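Local coordinates for glutaredoxin (Chlorella sorokiniana, PDB 4I2U), which binds glutathione and probably acts as a thiol-disulfide oxidoreductase of the thioredoxin fold, helping to keep the redox balance of the algal cell, at residues A[28-40]-A[87-100]. Sequence-based numbering, arbitrary orientation.
Sequences CVKGKRALEKFLP and TDALARNGKLEVML
The F38 ring fills a hollow walled by A91, L96, E97 and L100. Its CE2 edge meets the methyl of A91, in the ring plane, while E97 lies across one face: E97 CG sits over that face, 3.7 Å from the ring centroid, a CH-pi contact, and the carboxylate plane is turned only 18° from that of the ring. K37 CB covers the opposite face, so the ring is sandwiched. With CG anti to the carbonyl carbon (chi1 -52°), the ring is directed into this hollow. F38 CB, placed by the backbone, rests against L100 CD1 at 3.8 Å. Cutting F38 back to an alanine is likely to open a gap beside A91 and L96 and leave E97 CG without the ring face it lies against.

In this glutaredoxin version of the thioredoxin fold, helices 26-36 and 84-93 pack on the same face of the central sheet; the axes of 28-36 and 87-93 run 23° apart in direction and approach to 8.7 Å. Small residues permit that spacing: A34 CB abuts A91 CB at 3.9 Å, and T87 CG2 fits beside G31 and A34. Toward the sheet, L35 CD2 meets L96 CD2 at 4.0 Å, and L39 and L100 touch tip to tip above V17. On the other flank K30 CG crosses D88 CB at 3.8 Å; K30 NZ salt-bridges D85, of the glutathione pocket, whereas D88 OD1 takes a hydrogen bond from a water that also donates to K30 O.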
ATOM      1  N   CYS A  28       6.110   3.403  -7.058  1.00  5.95           N
ATOM      2  CA  CYS A  28       6.105   3.360  -5.604  1.00  5.89           C
ATOM      3  C   CYS A  28       6.221   4.760  -5.025  1.00  6.05           C
ATOM      4  O   CYS A  28       5.480   5.122  -4.105  1.00  6.07           O
ATOM      5  CB  CYS A  28       7.231   2.452  -5.097  1.00  5.84           C
ATOM      6  SG  CYS A  28       6.966   0.740  -5.562  1.00  5.96           S
ATOM      7  N   VAL A  29       7.122   5.568  -5.577  1.00  6.77           N
ATOM      8  CA  VAL A  29       7.239   6.966  -5.147  1.00  7.68           C
ATOM      9  C   VAL A  29       5.913   7.693  -5.361  1.00  6.73           C
ATOM     10  O   VAL A  29       5.448   8.441  -4.497  1.00  7.08           O
ATOM     11  CB  VAL A  29       8.375   7.678  -5.922  1.00  7.33           C
ATOM     12  CG1 VAL A  29       8.366   9.164  -5.641  1.00  8.50           C
ATOM     13  CG2 VAL A  29       9.719   7.067  -5.552  1.00  9.10           C
ATOM     14  N   LYS A  30       5.300   7.489  -6.519  1.00  6.55           N
ATOM     15  CA  LYS A  30       4.024   8.142  -6.822  1.00  8.00           C
ATOM     16  C   LYS A  30       2.931   7.729  -5.822  1.00  7.05           C
ATOM     17  O   LYS A  30       2.150   8.561  -5.361  1.00  7.29           O
ATOM     18  CB  LYS A  30       3.610   7.767  -8.247  1.00  9.80           C
ATOM     19  CG  LYS A  30       2.284   8.318  -8.718  1.00 12.57           C
ATOM     20  CD  LYS A  30       1.912   7.731 -10.095  1.00 12.59           C
ATOM     21  CE  LYS A  30       2.937   8.056 -11.170  1.00 18.43           C
ATOM     22  NZ  LYS A  30       2.321   7.862 -12.528  1.00 14.73           N
ATOM     23  N   GLY A  31       2.857   6.446  -5.492  1.00  6.14           N
ATOM     24  CA  GLY A  31       1.885   5.961  -4.526  1.00  6.06           C
ATOM     25  C   GLY A  31       2.121   6.544  -3.143  1.00  6.13           C
ATOM     26  O   GLY A  31       1.184   6.960  -2.453  1.00  6.73           O
ATOM     27  N   LYS A  32       3.378   6.576  -2.714  1.00  6.76           N
ATOM     28  CA  LYS A  32       3.726   7.190  -1.449  1.00  6.86           C
ATOM     29  C   LYS A  32       3.339   8.653  -1.394  1.00  6.94           C
ATOM     30  O   LYS A  32       2.727   9.095  -0.415  1.00  7.72           O
ATOM     31  CB  LYS A  32       5.215   7.037  -1.164  1.00  7.14           C
ATOM     32  CG  LYS A  32       5.648   5.606  -0.889  1.00  7.44           C
ATOM     33  CD  LYS A  32       7.155   5.471  -0.965  1.00  7.86           C
ATOM     34  CE  LYS A  32       7.629   4.105  -0.511  1.00  8.37           C
ATOM     35  NZ  LYS A  32       9.068   3.937  -0.778  1.00  9.37           N
ATOM     36  N   ARG A  33       3.671   9.416  -2.430  1.00  7.46           N
ATOM     37  CA  ARG A  33       3.352  10.840  -2.435  1.00  8.51           C
ATOM     38  C   ARG A  33       1.858  11.077  -2.411  1.00  7.50           C
ATOM     39  O   ARG A  33       1.379  12.014  -1.768  1.00  9.22           O
ATOM     40  CB  ARG A  33       4.017  11.537  -3.622  1.00  8.89           C
ATOM     41  CG  ARG A  33       5.530  11.680  -3.447  1.00 10.13           C
ATOM     42  CD  ARG A  33       6.229  12.187  -4.715  1.00 15.01           C
ATOM     43  NE  ARG A  33       7.645  12.468  -4.468  1.00 18.07           N
ATOM     44  CZ  ARG A  33       8.571  12.609  -5.417  1.00 17.54           C
ATOM     45  NH1 ARG A  33       8.247  12.494  -6.701  1.00 15.80           N
ATOM     46  NH2 ARG A  33       9.834  12.867  -5.073  1.00 19.16           N
ATOM     47  N   ALA A  34       1.097  10.229  -3.085  1.00  8.37           N
ATOM     48  CA  ALA A  34      -0.355  10.343  -3.052  1.00  8.83           C
ATOM     49  C   ALA A  34      -0.897  10.141  -1.637  1.00  7.83           C
ATOM     50  O   ALA A  34      -1.725  10.918  -1.157  1.00  9.68           O
ATOM     51  CB  ALA A  34      -0.977   9.339  -4.006  1.00  9.06           C
ATOM     52  N   LEU A  35      -0.443   9.098  -0.960  1.00  7.34           N
ATOM     53  CA  LEU A  35      -0.872   8.828   0.401  1.00  6.83           C
ATOM     54  C   LEU A  35      -0.434   9.939   1.366  1.00  7.30           C
ATOM     55  O   LEU A  35      -1.173  10.288   2.296  1.00  7.82           O
ATOM     56  CB  LEU A  35      -0.307   7.485   0.868  1.00  6.70           C
ATOM     57  CG  LEU A  35      -0.867   6.262   0.125  1.00  8.90           C
ATOM     58  CD1 LEU A  35       0.015   5.070   0.367  1.00 10.36           C
ATOM     59  CD2 LEU A  35      -2.289   5.981   0.571  1.00 10.53           C
ATOM     60  N   GLU A  36       0.732  10.529   1.124  1.00  7.20           N
ATOM     61  CA  GLU A  36       1.289  11.535   2.021  1.00  8.40           C
ATOM     62  C   GLU A  36       0.555  12.850   1.942  1.00  9.28           C
ATOM     63  O   GLU A  36       0.768  13.711   2.793  1.00 11.01           O
ATOM     64  CB  GLU A  36       2.771  11.746   1.731  1.00  8.93           C
ATOM     65  CG  GLU A  36       3.647  10.586   2.201  1.00 11.63           C
ATOM     66  CD  GLU A  36       5.028  10.570   1.580  1.00 16.52           C
ATOM     67  OE1 GLU A  36       5.411  11.562   0.928  1.00 20.94           O
ATOM     68  OE2 GLU A  36       5.721   9.550   1.745  1.00 18.44           O
ATOM     69  N   LYS A  37      -0.330  13.024   0.968  1.00  8.80           N
ATOM     70  CA  LYS A  37      -1.201  14.195   0.957  1.00  9.47           C
ATOM     71  C   LYS A  37      -2.137  14.166   2.156  1.00 10.94           C
ATOM     72  O   LYS A  37      -2.611  15.207   2.600  1.00 11.70           O
ATOM     73  CB  LYS A  37      -2.041  14.231  -0.312  1.00 12.87           C
ATOM     74  CG  LYS A  37      -1.267  14.384  -1.598  1.00 17.11           C
ATOM     75  CD  LYS A  37      -2.196  14.201  -2.793  1.00 19.74           C
ATOM     76  CE  LYS A  37      -1.475  14.394  -4.115  1.00 33.34           C
ATOM     77  NZ  LYS A  37      -1.253  15.831  -4.436  1.00 39.03           N
ATOM     78  N   PHE A  38      -2.433  12.977   2.666  1.00  9.10           N
ATOM     79  CA  PHE A  38      -3.468  12.809   3.685  1.00  8.96           C
ATOM     80  C   PHE A  38      -2.959  12.314   5.014  1.00  9.21           C
ATOM     81  O   PHE A  38      -3.601  12.571   6.043  1.00  9.36           O
ATOM     82  CB  PHE A  38      -4.537  11.849   3.164  1.00  9.96           C
ATOM     83  CG  PHE A  38      -5.060  12.234   1.820  1.00  9.88           C
ATOM     84  CD1 PHE A  38      -5.799  13.388   1.679  1.00 13.85           C
ATOM     85  CD2 PHE A  38      -4.768  11.489   0.698  1.00 12.49           C
ATOM     86  CE1 PHE A  38      -6.273  13.779   0.450  1.00 15.46           C
ATOM     87  CE2 PHE A  38      -5.248  11.875  -0.543  1.00 13.11           C
ATOM     88  CZ  PHE A  38      -5.998  13.021  -0.667  1.00 15.17           C
ATOM     89  N   LEU A  39      -1.821  11.623   4.997  1.00  9.48           N
ATOM     90  CA  LEU A  39      -1.258  10.930   6.148  1.00 11.12           C
ATOM     91  C   LEU A  39       0.216  11.196   6.244  1.00 10.77           C
ATOM     92  O   LEU A  39       0.903  11.309   5.220  1.00 13.25           O
ATOM     93  CB  LEU A  39      -1.333   9.419   5.915  1.00 16.64           C
ATOM     94  CG  LEU A  39      -2.643   8.822   5.414  1.00 21.10           C
ATOM     95  CD1 LEU A  39      -2.400   7.473   4.790  1.00 20.03           C
ATOM     96  CD2 LEU A  39      -3.639   8.703   6.551  1.00 29.02           C
ATOM     97  N   PRO A  40       0.755  11.212   7.458  1.00 10.73           N
ATOM     98  CA  PRO A  40       2.206  11.316   7.538  1.00 12.55           C
ATOM     99  C   PRO A  40       2.863   9.986   7.227  1.00 11.25           C
ATOM    100  O   PRO A  40       2.240   8.927   7.321  1.00 10.99           O
ATOM    101  CB  PRO A  40       2.460  11.723   8.989  1.00 15.01           C
ATOM    102  CG  PRO A  40       1.243  11.351   9.737  1.00 13.36           C
ATOM    103  CD  PRO A  40       0.103  11.280   8.770  1.00 11.62           C
ATOM    104  N   THR A  87      -3.392   4.374  -7.217  1.00  7.10           N
ATOM    105  CA  THR A  87      -3.429   5.077  -5.947  1.00  7.01           C
ATOM    106  C   THR A  87      -3.426   6.580  -6.188  1.00  7.22           C
ATOM    107  O   THR A  87      -4.154   7.330  -5.515  1.00  7.41           O
ATOM    108  CB  THR A  87      -2.253   4.652  -5.054  1.00  7.11           C
ATOM    109  OG1 THR A  87      -2.353   3.256  -4.757  1.00  7.70           O
ATOM    110  CG2 THR A  87      -2.249   5.411  -3.741  1.00  7.76           C
ATOM    111  N   ASP A  88      -2.615   7.040  -7.118  1.00  7.25           N
ATOM    112  CA  ASP A  88      -2.605   8.445  -7.485  1.00  7.60           C
ATOM    113  C   ASP A  88      -3.966   8.901  -8.013  1.00  7.98           C
ATOM    114  O   ASP A  88      -4.458   9.971  -7.652  1.00  8.27           O
ATOM    115  CB  ASP A  88      -1.526   8.679  -8.532  1.00  9.39           C
ATOM    116  CG  ASP A  88      -1.376  10.123  -8.878  1.00 13.59           C
ATOM    117  OD1 ASP A  88      -0.813  10.872  -8.049  1.00 16.89           O
ATOM    118  OD2 ASP A  88      -1.850  10.507  -9.971  1.00 19.28           O
ATOM    119  N   ALA A  89      -4.583   8.096  -8.865  1.00  8.03           N
ATOM    120  CA  ALA A  89      -5.907   8.424  -9.398  1.00  8.48           C
ATOM    121  C   ALA A  89      -6.948   8.492  -8.291  1.00  8.35           C
ATOM    122  O   ALA A  89      -7.791   9.394  -8.267  1.00  8.80           O
ATOM    123  CB  ALA A  89      -6.308   7.408 -10.437  1.00  8.73           C
ATOM    124  N   LEU A  90      -6.899   7.553  -7.357  1.00  7.82           N
ATOM    125  CA  LEU A  90      -7.850   7.548  -6.242  1.00  7.79           C
ATOM    126  C   LEU A  90      -7.635   8.726  -5.302  1.00  8.38           C
ATOM    127  O   LEU A  90      -8.577   9.254  -4.736  1.00  8.30           O
ATOM    128  CB  LEU A  90      -7.740   6.224  -5.490  1.00  8.67           C
ATOM    129  CG  LEU A  90      -8.209   5.021  -6.291  1.00  8.65           C
ATOM    130  CD1 LEU A  90      -7.701   3.772  -5.586  1.00 14.39           C
ATOM    131  CD2 LEU A  90      -9.710   4.966  -6.446  1.00 13.54           C
ATOM    132  N   ALA A  91      -6.395   9.154  -5.142  1.00  8.28           N
ATOM    133  CA  ALA A  91      -6.122  10.341  -4.359  1.00  9.18           C
ATOM    134  C   ALA A  91      -6.787  11.545  -4.996  1.00 10.14           C
ATOM    135  O   ALA A  91      -7.412  12.372  -4.325  1.00 11.70           O
ATOM    136  CB  ALA A  91      -4.622  10.561  -4.236  1.00 10.78           C
ATOM    137  N   ARG A  92      -6.657  11.657  -6.303  1.00  9.04           N
ATOM    138  CA  ARG A  92      -7.180  12.809  -7.014  1.00 10.91           C
ATOM    139  C   ARG A  92      -8.706  12.805  -7.089  1.00 10.48           C
ATOM    140  O   ARG A  92      -9.330  13.870  -7.136  1.00 10.65           O
ATOM    141  CB  ARG A  92      -6.605  12.816  -8.429  1.00 13.37           C
ATOM    142  CG  ARG A  92      -7.101  13.930  -9.337  1.00 23.60           C
ATOM    143  CD  ARG A  92      -6.563  13.790 -10.769  1.00 30.38           C
ATOM    144  NE  ARG A  92      -6.399  12.391 -11.169  1.00 40.21           N
ATOM    145  CZ  ARG A  92      -6.458  11.936 -12.418  1.00 32.28           C
ATOM    146  NH1 ARG A  92      -6.292  10.648 -12.649  1.00 26.09           N
ATOM    147  NH2 ARG A  92      -6.694  12.751 -13.440  1.00 38.90           N
ATOM    148  N   ASN A  93      -9.315  11.624  -7.164  1.00  9.75           N
ATOM    149  CA  ASN A  93     -10.744  11.582  -7.455  1.00 10.30           C
ATOM    150  C   ASN A  93     -11.650  11.506  -6.233  1.00 10.52           C
ATOM    151  O   ASN A  93     -12.867  11.480  -6.395  1.00 11.13           O
ATOM    152  CB  ASN A  93     -11.081  10.489  -8.486  1.00 10.33           C
ATOM    153  CG  ASN A  93     -10.933   9.085  -7.952  1.00  9.74           C
ATOM    154  OD1 ASN A  93     -10.947   8.832  -6.751  1.00  9.61           O
ATOM    155  ND2 ASN A  93     -10.790   8.138  -8.874  1.00 13.54           N
ATOM    156  N   GLY A  94     -11.081  11.516  -5.030  1.00 10.13           N
ATOM    157  CA  GLY A  94     -11.869  11.571  -3.816  1.00  9.94           C
ATOM    158  C   GLY A  94     -12.078  10.230  -3.160  1.00 10.07           C
ATOM    159  O   GLY A  94     -12.410  10.164  -1.976  1.00 10.94           O
ATOM    160  N   LYS A  95     -11.888   9.143  -3.900  1.00  9.05           N
ATOM    161  CA  LYS A  95     -12.198   7.821  -3.366  1.00  9.81           C
ATOM    162  C   LYS A  95     -11.183   7.358  -2.329  1.00  8.72           C
ATOM    163  O   LYS A  95     -11.528   6.620  -1.391  1.00  9.41           O
ATOM    164  CB  LYS A  95     -12.309   6.794  -4.495  1.00 10.04           C
ATOM    165  CG  LYS A  95     -13.468   7.025  -5.416  1.00 18.53           C
ATOM    166  CD  LYS A  95     -13.527   5.920  -6.461  1.00 27.97           C
ATOM    167  CE  LYS A  95     -14.579   6.198  -7.507  1.00 37.01           C
ATOM    168  NZ  LYS A  95     -15.608   7.133  -6.995  1.00 39.22           N
ATOM    169  N   LEU A  96      -9.923   7.743  -2.470  1.00  8.12           N
ATOM    170  CA  LEU A  96      -8.939   7.361  -1.475  1.00  7.81           C
ATOM    171  C   LEU A  96      -9.286   7.984  -0.134  1.00  8.52           C
ATOM    172  O   LEU A  96      -9.244   7.322   0.909  1.00  8.51           O
ATOM    173  CB  LEU A  96      -7.541   7.764  -1.923  1.00  8.87           C
ATOM    174  CG  LEU A  96      -6.430   7.398  -0.927  1.00  9.42           C
ATOM    175  CD1 LEU A  96      -6.370   5.893  -0.654  1.00 12.63           C
ATOM    176  CD2 LEU A  96      -5.117   7.879  -1.452  1.00 10.38           C
ATOM    177  N   GLU A  97      -9.649   9.251  -0.141  1.00  7.79           N
ATOM    178  CA  GLU A  97     -10.037   9.917   1.096  1.00  8.93           C
ATOM    179  C   GLU A  97     -11.227   9.227   1.741  1.00  7.71           C
ATOM    180  O   GLU A  97     -11.265   9.069   2.949  1.00  8.05           O
ATOM    181  CB  GLU A  97     -10.376  11.384   0.837  1.00  9.85           C
ATOM    182  CG  GLU A  97      -9.169  12.255   0.630  1.00 11.33           C
ATOM    183  CD  GLU A  97      -9.540  13.568  -0.002  1.00 13.53           C
ATOM    184  OE1 GLU A  97      -9.628  13.640  -1.239  1.00 13.09           O
ATOM    185  OE2 GLU A  97      -9.767  14.541   0.747  1.00 15.54           O
ATOM    186  N   VAL A  98     -12.216   8.825   0.952  1.00  8.70           N
ATOM    187  CA  VAL A  98     -13.350   8.105   1.512  1.00  9.11           C
ATOM    188  C   VAL A  98     -12.868   6.831   2.201  1.00  8.67           C
ATOM    189  O   VAL A  98     -13.276   6.530   3.323  1.00  8.95           O
ATOM    190  CB  VAL A  98     -14.407   7.760   0.425  1.00 10.40           C
ATOM    191  CG1 VAL A  98     -15.484   6.808   0.979  1.00 13.94           C
ATOM    192  CG2 VAL A  98     -15.038   9.032  -0.124  1.00 13.50           C
ATOM    193  N   MET A  99     -12.002   6.074   1.541  1.00  7.96           N
ATOM    194  CA  MET A  99     -11.485   4.853   2.152  1.00  7.91           C
ATOM    195  C   MET A  99     -10.697   5.109   3.417  1.00  7.96           C
ATOM    196  O   MET A  99     -10.811   4.361   4.398  1.00  7.88           O
ATOM    197  CB  MET A  99     -10.620   4.086   1.160  1.00 10.01           C
ATOM    198  CG  MET A  99     -11.446   3.482   0.041  1.00 10.60           C
ATOM    199  SD  MET A  99     -10.567   2.368  -1.042  1.00 15.38           S
ATOM    200  CE  MET A  99      -9.584   3.530  -1.866  1.00 14.20           C
ATOM    201  N   LEU A 100      -9.884   6.152   3.412  1.00  7.37           N
ATOM    202  CA  LEU A 100      -9.088   6.478   4.597  1.00  7.30           C
ATOM    203  C   LEU A 100      -9.966   6.933   5.754  1.00  8.48           C
ATOM    204  O   LEU A 100      -9.718   6.557   6.902  1.00  9.06           O
ATOM    205  CB  LEU A 100      -8.056   7.545   4.254  1.00  7.86           C
ATOM    206  CG  LEU A 100      -6.950   7.158   3.270  1.00  7.82           C
ATOM    207  CD1 LEU A 100      -6.134   8.371   2.934  1.00  8.41           C
ATOM    208  CD2 LEU A 100      -6.039   6.076   3.828  1.00  8.48           C
TER
HETATM  209  O   HOH W   1       1.365  11.048  -6.416  1.00 13.28           O